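Local atomic coordinates of Lmo0181 protein (Listeria monocytogenes serovar 1/2a, PDB entry 5F7V), a protein that binds the cyclic glucan cycloalternan, probably as the lipid-anchored substrate-binding component of an ABC importer. Residues 178-181 against 182-185. Sequence-based numbering, arbitrary orientation.
Sequences TMNE and FYKV. With GLC (alpha-D-glucopyranose), chain B.
Glu181 divides its carboxylate between two partners, the glucose and Lys184. The glutamate OE1 accepts a hydrogen bond from sugar O6 at 2.6 Å, while Lys184 NZ makes a salt bridge to OE2 at 2.8 Å, reaching it from above the carboxylate plane. The lysine chain runs alongside the glutamate and bends at chi3 (64°) to bring the ammonium over; NZ also pairs with Glu270. One residue earlier, Asn180 ND2 donates to the ring oxygen O5 of the same glucose at 3.0 Å, with a second bond to Glu77, while OD1 takes the indole N-H of Trp361; the amide is thus held at both ends. Both sugar-binding side chains, Asn180 and Glu181, stand on the first turn of helix 179-187, in the cycloalternan pocket of this periplasmic-binding-protein-type fold. Asn180 OD1 also lies in the plane of the Tyr183 ring at its edge, 3.9 Å from CE2, with amide and ring planes nearly perpendicular (89°). Behind this shell, Thr178 is the N-cap: its OG1 accepts from Glu181 N at 3.0 Å. The backbone bond from Phe182 N to Thr178 O, 2.8 Å, closes the first turn. Farther from the sugar, the Phe182 ring packs edge-to-face with Phe372 of helix 361-376.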
loop_
_atom_site.group_PDB
_atom_site.type_symbol
_atom_site.label_atom_id
_atom_site.label_comp_id
_atom_site.label_asym_id
_atom_site.label_seq_id
_atom_site.Cartn_x
_atom_site.Cartn_y
_atom_site.Cartn_z
ATOM N N THR A 178 -10.314 7.174 -2.698
ATOM C CA THR A 178 -10.071 7.095 -1.271
ATOM C C THR A 178 -9.006 8.120 -0.898
ATOM O O THR A 178 -8.303 8.623 -1.770
ATOM C CB THR A 178 -9.548 5.698 -0.868
ATOM O OG1 THR A 178 -8.283 5.525 -1.541
ATOM C CG2 THR A 178 -10.540 4.605 -1.187
ATOM N N MET A 179 -8.886 8.416 0.393
ATOM C CA MET A 179 -7.809 9.284 0.854
ATOM C C MET A 179 -6.455 8.738 0.447
ATOM O O MET A 179 -5.576 9.503 0.043
ATOM C CB MET A 179 -7.913 9.485 2.379
ATOM C CG MET A 179 -6.759 10.306 2.918
ATOM S SD MET A 179 -6.770 12.035 2.349
ATOM C CE MET A 179 -7.383 12.800 3.830
ATOM N N ASN A 180 -6.250 7.427 0.572
ATOM C CA ASN A 180 -4.926 6.870 0.250
ATOM C C ASN A 180 -4.603 7.039 -1.211
ATOM O O ASN A 180 -3.469 7.382 -1.561
ATOM C CB ASN A 180 -4.831 5.392 0.617
ATOM C CG ASN A 180 -3.789 5.106 1.664
ATOM O OD1 ASN A 180 -3.613 5.875 2.626
ATOM N ND2 ASN A 180 -3.082 4.000 1.483
ATOM N N GLU A 181 -5.603 6.875 -2.074
ATOM C CA GLU A 181 -5.333 7.072 -3.502
ATOM C C GLU A 181 -5.163 8.555 -3.811
ATOM O O GLU A 181 -4.390 8.966 -4.675
ATOM C CB GLU A 181 -6.464 6.481 -4.328
ATOM C CG GLU A 181 -6.099 6.307 -5.796
ATOM C CD GLU A 181 -5.146 5.155 -6.068
ATOM O OE1 GLU A 181 -4.816 4.332 -5.155
ATOM O OE2 GLU A 181 -4.744 5.049 -7.258
ATOM N N PHE A 182 -5.945 9.365 -3.101
ATOM C CA PHE A 182 -6.030 10.789 -3.462
ATOM C C PHE A 182 -4.790 11.571 -3.151
ATOM O O PHE A 182 -4.522 12.512 -3.884
ATOM C CB PHE A 182 -7.210 11.409 -2.743
ATOM C CG PHE A 182 -7.533 12.779 -3.273
ATOM C CD1 PHE A 182 -7.922 12.929 -4.600
ATOM C CD2 PHE A 182 -7.423 13.907 -2.496
ATOM C CE1 PHE A 182 -8.209 14.162 -5.140
ATOM C CE2 PHE A 182 -7.705 15.148 -3.029
ATOM C CZ PHE A 182 -8.079 15.266 -4.351
ATOM N N TYR A 183 -4.016 11.230 -2.124
ATOM C CA TYR A 183 -2.827 12.082 -1.932
ATOM C C TYR A 183 -1.904 11.929 -3.139
ATOM O O TYR A 183 -1.190 12.854 -3.507
ATOM C CB TYR A 183 -2.102 11.873 -0.607
ATOM C CG TYR A 183 -1.407 10.554 -0.354
ATOM C CD1 TYR A 183 -0.139 10.313 -0.825
ATOM C CD2 TYR A 183 -2.005 9.542 0.378
ATOM C CE1 TYR A 183 0.533 9.138 -0.548
ATOM C CE2 TYR A 183 -1.361 8.364 0.669
ATOM C CZ TYR A 183 -0.103 8.170 0.179
ATOM O OH TYR A 183 0.552 7.008 0.492
ATOM N N LYS A 184 -1.883 10.744 -3.751
ATOM C CA LYS A 184 -1.143 10.535 -5.006
ATOM C C LYS A 184 -1.770 11.249 -6.194
ATOM O O LYS A 184 -1.082 11.931 -6.936
ATOM C CB LYS A 184 -1.047 9.048 -5.250
ATOM C CG LYS A 184 -0.434 8.690 -6.584
ATOM C CD LYS A 184 -0.508 7.217 -6.933
ATOM C CE LYS A 184 -1.933 6.693 -7.102
ATOM N NZ LYS A 184 -1.927 5.213 -7.249
ATOM N N VAL A 185 -3.061 11.049 -6.415
ATOM C CA VAL A 185 -3.727 11.648 -7.582
ATOM C C VAL A 185 -3.723 13.174 -7.495
ATOM O O VAL A 185 -3.525 13.854 -8.503
ATOM C CB VAL A 185 -5.144 11.045 -7.776
ATOM C CG1 VAL A 185 -5.819 11.687 -8.958
ATOM C CG2 VAL A 185 -5.001 9.550 -8.032
HETATM C C1 GLC B . -4.433 0.821 0.384
HETATM C C2 GLC B . -5.570 -0.027 -0.168
HETATM C C3 GLC B . -5.169 -0.563 -1.542
HETATM C C4 GLC B . -4.813 0.599 -2.451
HETATM C C5 GLC B . -3.807 1.554 -1.791
HETATM C C6 GLC B . -3.608 2.871 -2.545
HETATM O O2 GLC B . -5.897 -1.100 0.732
HETATM O O3 GLC B . -6.306 -1.278 -2.047
HETATM O O4 GLC B . -4.200 0.120 -3.660
HETATM O O5 GLC B . -4.178 1.935 -0.466
HETATM O O6 GLC B . -4.863 3.538 -2.637
#